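Long-range contact in purine nucleoside phosphorylase (Schistosoma mansoni, PDB 5KO5), which probably catalyses the reversible phosphorolysis of purine nucleosides to free base and ribose 1-phosphate, and here carries cytosine in its pocket: residues A[129-141]-A[185-198]. Sequence-based numbering, arbitrary orientation.
Sequences GDFVLIKGHINFP and FQDLVHEGVYAFNG
Leu188 opens the pairing: its O accepts Phe131 N, while its CB lies 4.1 Å from CD2 of the Phe131 ring. Val189, on the sheet face of Phe131 and Leu133, brings CG1 to 3.8 Å from Leu133 CG. His190 is bonded through its backbone to Phe131 O and Leu133 N; its ring, with CG anti to the carbonyl carbon (chi1 -57°), presents an edge in plane with Phe131 O and brings NE2 3.2 Å from Asp130 OD2, which accepts a hydrogen bond from Lys127 N. At Gly192, Val132 CG1 approaches the backbone N to 3.4 Å, and Gly192 O receives Lys135 N. The pairing then skips a residue: between the bridges Ile134-Gly192 and His137-Tyr194, Lys135 and Gly136 stand against Val193 alone, whose N turns to Asp217. Tyr194 N bonds Gly136 O. The Tyr194 ring, CG anti to the backbone N (chi1 -179°), meets Ile134 CD1 through CD2 at 3.6 Å and bonds Ser222 through OH; this side chain lies about 6 Å from the bound cytosine. Phe196 N donates to Ile138 O at 2.9 Å, and Pro141 CG sits over one face of the Phe196 ring, 3.8 Å from the centroid, a CH-pi contact. Eight backbone bonds and strand directions 40° apart define a twisted parallel pair in the mixed central sheet of the trimeric nucleoside phosphorylase fold.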
ATOM      1  N   GLY A 129      -7.900  15.012 -23.866  1.00 19.16           N
ATOM      2  CA  GLY A 129      -9.117  14.823 -24.624  1.00 16.86           C
ATOM      3  C   GLY A 129      -9.265  13.466 -25.284  1.00 18.47           C
ATOM      4  O   GLY A 129     -10.322  13.196 -25.868  1.00 19.10           O
ATOM      5  N   ASP A 130      -8.249  12.607 -25.218  1.00 17.93           N
ATOM      6  CA  ASP A 130      -8.368  11.262 -25.762  1.00 19.04           C
ATOM      7  C   ASP A 130      -9.155  10.377 -24.799  1.00 16.61           C
ATOM      8  O   ASP A 130      -9.291  10.673 -23.612  1.00 18.05           O
ATOM      9  CB  ASP A 130      -6.986  10.633 -25.974  1.00 18.46           C
ATOM     10  CG  ASP A 130      -6.237  11.211 -27.179  1.00 20.39           C
ATOM     11  OD1 ASP A 130      -6.835  11.954 -27.987  1.00 22.55           O
ATOM     12  OD2 ASP A 130      -5.033  10.903 -27.323  1.00 23.68           O
ATOM     13  N   PHE A 131      -9.676   9.276 -25.329  1.00 18.44           N
ATOM     14  CA  PHE A 131     -10.353   8.258 -24.537  1.00 17.18           C
ATOM     15  C   PHE A 131      -9.510   6.992 -24.542  1.00 18.63           C
ATOM     16  O   PHE A 131      -8.943   6.620 -25.575  1.00 19.69           O
ATOM     17  CB  PHE A 131     -11.724   7.915 -25.119  1.00 19.70           C
ATOM     18  CG  PHE A 131     -12.656   9.082 -25.217  1.00 21.09           C
ATOM     19  CD1 PHE A 131     -13.195   9.656 -24.075  1.00 21.41           C
ATOM     20  CD2 PHE A 131     -13.017   9.591 -26.453  1.00 24.08           C
ATOM     21  CE1 PHE A 131     -14.071  10.736 -24.171  1.00 21.40           C
ATOM     22  CE2 PHE A 131     -13.890  10.662 -26.553  1.00 27.05           C
ATOM     23  CZ  PHE A 131     -14.416  11.232 -25.410  1.00 24.73           C
ATOM     24  N   VAL A 132      -9.445   6.317 -23.397  1.00 17.04           N
ATOM     25  CA  VAL A 132      -8.756   5.034 -23.289  1.00 16.52           C
ATOM     26  C   VAL A 132      -9.742   3.970 -22.821  1.00 17.32           C
ATOM     27  O   VAL A 132     -10.300   4.069 -21.718  1.00 15.57           O
ATOM     28  CB  VAL A 132      -7.533   5.116 -22.367  1.00 17.55           C
ATOM     29  CG1 VAL A 132      -6.885   3.745 -22.239  1.00 19.94           C
ATOM     30  CG2 VAL A 132      -6.538   6.133 -22.916  1.00 20.23           C
ATOM     31  N   LEU A 133      -9.972   2.966 -23.668  1.00 15.89           N
ATOM     32  CA  LEU A 133     -10.689   1.771 -23.245  1.00 17.13           C
ATOM     33  C   LEU A 133      -9.761   0.973 -22.340  1.00 15.39           C
ATOM     34  O   LEU A 133      -8.682   0.552 -22.766  1.00 17.31           O
ATOM     35  CB  LEU A 133     -11.088   0.935 -24.462  1.00 17.09           C
ATOM     36  CG  LEU A 133     -11.847   1.682 -25.559  1.00 20.05           C
ATOM     37  CD1 LEU A 133     -12.125   0.763 -26.739  1.00 18.37           C
ATOM     38  CD2 LEU A 133     -13.138   2.280 -25.015  1.00 22.49           C
ATOM     39  N   ILE A 134     -10.156   0.779 -21.092  1.00 15.54           N
ATOM     40  CA  ILE A 134      -9.275   0.109 -20.143  1.00 14.47           C
ATOM     41  C   ILE A 134      -9.332  -1.394 -20.375  1.00 15.71           C
ATOM     42  O   ILE A 134     -10.413  -1.992 -20.398  1.00 16.22           O
ATOM     43  CB  ILE A 134      -9.645   0.484 -18.704  1.00 12.87           C
ATOM     44  CG1 ILE A 134      -9.428   1.983 -18.516  1.00 15.35           C
ATOM     45  CG2 ILE A 134      -8.783  -0.321 -17.706  1.00 14.85           C
ATOM     46  CD1 ILE A 134     -10.012   2.522 -17.233  1.00 20.24           C
ATOM     47  N   LYS A 135      -8.166  -2.007 -20.576  1.00 14.99           N
ATOM     48  CA  LYS A 135      -8.097  -3.437 -20.859  1.00 14.79           C
ATOM     49  C   LYS A 135      -7.442  -4.238 -19.743  1.00 16.13           C
ATOM     50  O   LYS A 135      -7.405  -5.469 -19.826  1.00 17.01           O
ATOM     51  CB  LYS A 135      -7.381  -3.709 -22.192  1.00 18.65           C
ATOM     52  CG  LYS A 135      -5.926  -3.269 -22.227  1.00 21.53           C
ATOM     53  CD  LYS A 135      -5.314  -3.578 -23.594  1.00 28.58           C
ATOM     54  CE  LYS A 135      -3.936  -2.952 -23.747  1.00 37.88           C
ATOM     55  NZ  LYS A 135      -2.914  -3.612 -22.893  1.00 47.46           N
ATOM     56  N   GLY A 136      -6.943  -3.575 -18.712  1.00 14.33           N
ATOM     57  CA  GLY A 136      -6.292  -4.238 -17.596  1.00 13.66           C
ATOM     58  C   GLY A 136      -5.854  -3.172 -16.622  1.00 14.35           C
ATOM     59  O   GLY A 136      -5.995  -1.969 -16.885  1.00 14.56           O
ATOM     60  N   HIS A 137      -5.313  -3.607 -15.482  1.00 14.54           N
ATOM     61  CA  HIS A 137      -4.934  -2.616 -14.481  1.00 13.11           C
ATOM     62  C   HIS A 137      -3.733  -3.051 -13.654  1.00 12.98           C
ATOM     63  O   HIS A 137      -3.381  -4.233 -13.593  1.00 13.30           O
ATOM     64  CB  HIS A 137      -6.105  -2.212 -13.573  1.00 12.85           C
ATOM     65  CG  HIS A 137      -6.606  -3.293 -12.659  1.00 12.07           C
ATOM     66  ND1 HIS A 137      -7.943  -3.613 -12.571  1.00 14.05           N
ATOM     67  CD2 HIS A 137      -5.970  -4.080 -11.751  1.00 13.32           C
ATOM     68  CE1 HIS A 137      -8.113  -4.562 -11.668  1.00 14.38           C
ATOM     69  NE2 HIS A 137      -6.931  -4.861 -11.150  1.00 12.89           N
ATOM     70  N   ILE A 138      -3.119  -2.062 -13.003  1.00 11.96           N
ATOM     71  CA  ILE A 138      -2.128  -2.293 -11.954  1.00 13.20           C
ATOM     72  C   ILE A 138      -2.677  -1.657 -10.688  1.00 12.58           C
ATOM     73  O   ILE A 138      -2.821  -0.431 -10.604  1.00 12.33           O
ATOM     74  CB  ILE A 138      -0.746  -1.744 -12.308  1.00 14.86           C
ATOM     75  CG1 ILE A 138      -0.238  -2.458 -13.567  1.00 18.66           C
ATOM     76  CG2 ILE A 138       0.214  -1.961 -11.131  1.00 16.55           C
ATOM     77  CD1 ILE A 138       1.113  -2.011 -14.044  1.00 23.61           C
ATOM     78  N   ASN A 139      -3.026  -2.489  -9.723  1.00 11.30           N
ATOM     79  CA  ASN A 139      -3.778  -2.081  -8.534  1.00 10.05           C
ATOM     80  C   ASN A 139      -2.782  -1.918  -7.395  1.00 11.60           C
ATOM     81  O   ASN A 139      -2.569  -2.840  -6.612  1.00 10.99           O
ATOM     82  CB  ASN A 139      -4.770  -3.204  -8.250  1.00 10.77           C
ATOM     83  CG  ASN A 139      -5.662  -2.961  -7.056  1.00 10.73           C
ATOM     84  OD1 ASN A 139      -5.679  -1.890  -6.444  1.00 11.66           O
ATOM     85  ND2 ASN A 139      -6.439  -3.996  -6.711  1.00 10.71           N
ATOM     86  N   PHE A 140      -2.174  -0.734  -7.292  1.00 10.29           N
ATOM     87  CA  PHE A 140      -1.212  -0.526  -6.214  1.00 11.26           C
ATOM     88  C   PHE A 140      -1.830  -0.719  -4.838  1.00 11.06           C
ATOM     89  O   PHE A 140      -1.192  -1.382  -3.999  1.00 10.85           O
ATOM     90  CB  PHE A 140      -0.493   0.817  -6.381  1.00 11.15           C
ATOM     91  CG  PHE A 140       0.471   0.830  -7.540  1.00 11.16           C
ATOM     92  CD1 PHE A 140       1.718   0.225  -7.424  1.00 14.09           C
ATOM     93  CD2 PHE A 140       0.116   1.402  -8.752  1.00 11.82           C
ATOM     94  CE1 PHE A 140       2.603   0.222  -8.495  1.00 16.29           C
ATOM     95  CE2 PHE A 140       0.992   1.399  -9.818  1.00 14.46           C
ATOM     96  CZ  PHE A 140       2.240   0.815  -9.686  1.00 15.52           C
ATOM     97  N   PRO A 141      -3.030  -0.212  -4.539  1.00  9.47           N
ATOM     98  CA  PRO A 141      -3.641  -0.544  -3.242  1.00  9.65           C
ATOM     99  C   PRO A 141      -3.789  -2.042  -3.034  1.00  9.29           C
ATOM    100  O   PRO A 141      -3.516  -2.540  -1.932  1.00 10.76           O
ATOM    101  CB  PRO A 141      -4.992   0.197  -3.293  1.00 10.70           C
ATOM    102  CG  PRO A 141      -4.693   1.403  -4.200  1.00 10.45           C
ATOM    103  CD  PRO A 141      -3.853   0.764  -5.292  1.00 10.24           C
ATOM    104  N   PHE A 185     -15.007   9.238 -34.661  1.00 24.78           N
ATOM    105  CA  PHE A 185     -14.115   9.742 -33.622  1.00 21.90           C
ATOM    106  C   PHE A 185     -13.159   8.675 -33.099  1.00 23.50           C
ATOM    107  O   PHE A 185     -12.592   8.828 -32.016  1.00 24.31           O
ATOM    108  CB  PHE A 185     -14.844  10.494 -32.499  1.00 24.43           C
ATOM    109  CG  PHE A 185     -15.716   9.634 -31.613  1.00 23.22           C
ATOM    110  CD1 PHE A 185     -17.041   9.408 -31.934  1.00 24.35           C
ATOM    111  CD2 PHE A 185     -15.227   9.121 -30.421  1.00 23.16           C
ATOM    112  CE1 PHE A 185     -17.850   8.648 -31.109  1.00 24.44           C
ATOM    113  CE2 PHE A 185     -16.035   8.357 -29.592  1.00 20.93           C
ATOM    114  CZ  PHE A 185     -17.351   8.124 -29.941  1.00 21.42           C
ATOM    115  N   GLN A 186     -12.945   7.611 -33.878  1.00 23.73           N
ATOM    116  CA  GLN A 186     -12.037   6.548 -33.470  1.00 23.69           C
ATOM    117  C   GLN A 186     -10.605   7.037 -33.321  1.00 24.74           C
ATOM    118  O   GLN A 186      -9.824   6.414 -32.595  1.00 24.61           O
ATOM    119  CB  GLN A 186     -12.115   5.368 -34.441  1.00 26.15           C
ATOM    120  CG  GLN A 186     -11.462   5.609 -35.791  1.00 29.44           C
ATOM    121  CD  GLN A 186     -12.242   6.579 -36.650  1.00 34.30           C
ATOM    122  OE1 GLN A 186     -13.463   6.675 -36.541  1.00 29.43           O
ATOM    123  NE2 GLN A 186     -11.537   7.314 -37.502  1.00 48.92           N
ATOM    124  N   ASP A 187     -10.242   8.144 -33.981  1.00 25.51           N
ATOM    125  CA  ASP A 187      -8.908   8.709 -33.801  1.00 23.91           C
ATOM    126  C   ASP A 187      -8.661   9.171 -32.370  1.00 27.84           C
ATOM    127  O   ASP A 187      -7.501   9.332 -31.973  1.00 27.25           O
ATOM    128  CB  ASP A 187      -8.688   9.863 -34.784  1.00 27.47           C
ATOM    129  CG  ASP A 187      -9.633  11.030 -34.536  1.00 40.16           C
ATOM    130  OD1 ASP A 187     -10.850  10.882 -34.786  1.00 36.16           O
ATOM    131  OD2 ASP A 187      -9.158  12.101 -34.101  1.00 49.59           O
ATOM    132  N   LEU A 188      -9.716   9.382 -31.587  1.00 24.27           N
ATOM    133  CA  LEU A 188      -9.573   9.753 -30.186  1.00 22.34           C
ATOM    134  C   LEU A 188      -9.451   8.554 -29.259  1.00 21.58           C
ATOM    135  O   LEU A 188      -9.141   8.735 -28.077  1.00 21.42           O
ATOM    136  CB  LEU A 188     -10.790  10.568 -29.736  1.00 22.34           C
ATOM    137  CG  LEU A 188     -11.087  11.853 -30.499  1.00 23.64           C
ATOM    138  CD1 LEU A 188     -12.326  12.513 -29.918  1.00 28.13           C
ATOM    139  CD2 LEU A 188      -9.895  12.797 -30.448  1.00 28.24           C
ATOM    140  N   VAL A 189      -9.700   7.341 -29.748  1.00 22.95           N
ATOM    141  CA  VAL A 189      -9.919   6.178 -28.892  1.00 19.08           C
ATOM    142  C   VAL A 189      -8.677   5.294 -28.911  1.00 18.08           C
ATOM    143  O   VAL A 189      -8.218   4.869 -29.982  1.00 22.56           O
ATOM    144  CB  VAL A 189     -11.171   5.395 -29.319  1.00 18.27           C
ATOM    145  CG1 VAL A 189     -11.409   4.202 -28.381  1.00 22.89           C
ATOM    146  CG2 VAL A 189     -12.387   6.312 -29.354  1.00 23.46           C
ATOM    147  N   HIS A 190      -8.146   5.010 -27.727  1.00 18.73           N
ATOM    148  CA  HIS A 190      -7.023   4.108 -27.517  1.00 19.88           C
ATOM    149  C   HIS A 190      -7.468   2.995 -26.576  1.00 20.61           C
ATOM    150  O   HIS A 190      -8.585   2.998 -26.060  1.00 21.60           O
ATOM    151  CB  HIS A 190      -5.847   4.852 -26.876  1.00 22.09           C
ATOM    152  CG  HIS A 190      -5.374   6.034 -27.661  1.00 24.17           C
ATOM    153  ND1 HIS A 190      -4.173   6.041 -28.340  1.00 27.16           N
ATOM    154  CD2 HIS A 190      -5.933   7.248 -27.871  1.00 28.08           C
ATOM    155  CE1 HIS A 190      -4.018   7.208 -28.940  1.00 30.60           C
ATOM    156  NE2 HIS A 190      -5.074   7.957 -28.676  1.00 33.20           N
ATOM    157  N   GLU A 191      -6.576   2.038 -26.347  1.00 18.13           N
ATOM    158  CA  GLU A 191      -6.756   1.060 -25.283  1.00 19.25           C
ATOM    159  C   GLU A 191      -5.519   1.077 -24.399  1.00 21.18           C
ATOM    160  O   GLU A 191      -4.434   1.465 -24.835  1.00 22.29           O
ATOM    161  CB  GLU A 191      -7.021  -0.340 -25.826  1.00 23.53           C
ATOM    162  CG  GLU A 191      -5.866  -0.915 -26.608  1.00 27.87           C
ATOM    163  CD  GLU A 191      -6.145  -2.327 -27.081  1.00 43.36           C
ATOM    164  OE1 GLU A 191      -7.320  -2.634 -27.373  1.00 43.43           O
ATOM    165  OE2 GLU A 191      -5.188  -3.130 -27.147  1.00 44.95           O
ATOM    166  N   GLY A 192      -5.675   0.671 -23.146  1.00 16.39           N
ATOM    167  CA  GLY A 192      -4.503   0.731 -22.295  1.00 17.56           C
ATOM    168  C   GLY A 192      -4.738   0.183 -20.906  1.00 16.35           C
ATOM    169  O   GLY A 192      -5.860  -0.163 -20.516  1.00 16.31           O
ATOM    170  N   VAL A 193      -3.639   0.141 -20.158  1.00 15.34           N
ATOM    171  CA  VAL A 193      -3.600  -0.378 -18.794  1.00 14.62           C
ATOM    172  C   VAL A 193      -3.707   0.788 -17.820  1.00 17.18           C
ATOM    173  O   VAL A 193      -2.983   1.785 -17.951  1.00 16.11           O
ATOM    174  CB  VAL A 193      -2.290  -1.149 -18.554  1.00 16.00           C
ATOM    175  CG1 VAL A 193      -2.146  -1.542 -17.075  1.00 15.92           C
ATOM    176  CG2 VAL A 193      -2.221  -2.371 -19.454  1.00 17.99           C
ATOM    177  N   TYR A 194      -4.590   0.653 -16.832  1.00 14.36           N
ATOM    178  CA  TYR A 194      -4.874   1.701 -15.851  1.00 14.23           C
ATOM    179  C   TYR A 194      -4.135   1.420 -14.544  1.00 13.75           C
ATOM    180  O   TYR A 194      -4.322   0.364 -13.928  1.00 14.45           O
ATOM    181  CB  TYR A 194      -6.382   1.738 -15.601  1.00 14.12           C
ATOM    182  CG  TYR A 194      -6.912   2.776 -14.632  1.00 14.85           C
ATOM    183  CD1 TYR A 194      -6.945   2.522 -13.264  1.00 13.35           C
ATOM    184  CD2 TYR A 194      -7.463   3.968 -15.099  1.00 15.31           C
ATOM    185  CE1 TYR A 194      -7.467   3.452 -12.383  1.00 13.79           C
ATOM    186  CE2 TYR A 194      -7.992   4.910 -14.223  1.00 13.32           C
ATOM    187  CZ  TYR A 194      -7.987   4.642 -12.869  1.00 13.01           C
ATOM    188  OH  TYR A 194      -8.518   5.553 -11.999  1.00 13.95           O
ATOM    189  N   ALA A 195      -3.317   2.369 -14.101  1.00 12.72           N
ATOM    190  CA  ALA A 195      -2.704   2.267 -12.782  1.00 12.49           C
ATOM    191  C   ALA A 195      -3.596   2.970 -11.775  1.00 12.05           C
ATOM    192  O   ALA A 195      -3.958   4.130 -11.978  1.00 12.89           O
ATOM    193  CB  ALA A 195      -1.336   2.944 -12.768  1.00 14.47           C
ATOM    194  N   PHE A 196      -3.915   2.279 -10.674  1.00 11.52           N
ATOM    195  CA  PHE A 196      -4.716   2.855  -9.597  1.00 11.56           C
ATOM    196  C   PHE A 196      -3.768   3.455  -8.564  1.00 11.37           C
ATOM    197  O   PHE A 196      -3.044   2.725  -7.877  1.00 11.92           O
ATOM    198  CB  PHE A 196      -5.602   1.766  -8.995  1.00 12.15           C
ATOM    199  CG  PHE A 196      -6.480   2.210  -7.839  1.00 10.15           C
ATOM    200  CD1 PHE A 196      -6.849   3.545  -7.645  1.00 10.69           C
ATOM    201  CD2 PHE A 196      -6.943   1.254  -6.932  1.00 11.71           C
ATOM    202  CE1 PHE A 196      -7.655   3.909  -6.564  1.00 10.74           C
ATOM    203  CE2 PHE A 196      -7.757   1.617  -5.848  1.00 11.74           C
ATOM    204  CZ  PHE A 196      -8.124   2.954  -5.674  1.00 10.37           C
ATOM    205  N   ASN A 197      -3.734   4.795  -8.516  1.00 11.31           N
ATOM    206  CA  ASN A 197      -3.102   5.575  -7.451  1.00 10.54           C
ATOM    207  C   ASN A 197      -4.172   5.917  -6.431  1.00 10.37           C
ATOM    208  O   ASN A 197      -5.142   6.603  -6.754  1.00 11.02           O
ATOM    209  CB  ASN A 197      -2.562   6.875  -8.053  1.00 10.05           C
ATOM    210  CG  ASN A 197      -2.173   7.901  -7.004  1.00 10.22           C
ATOM    211  OD1 ASN A 197      -1.791   7.545  -5.888  1.00 12.09           O
ATOM    212  ND2 ASN A 197      -2.245   9.189  -7.367  1.00 12.54           N
ATOM    213  N   GLY A 198      -4.020   5.426  -5.205  1.00  9.96           N
ATOM    214  CA  GLY A 198      -5.020   5.713  -4.192  1.00 10.61           C
ATOM    215  C   GLY A 198      -5.341   7.192  -4.061  1.00 10.20           C
ATOM    216  O   GLY A 198      -6.479   7.559  -3.781  1.00 12.02           O
TER
HETATM  217  O   HOH W   1      -5.910  10.588 -30.308  1.00 39.12           O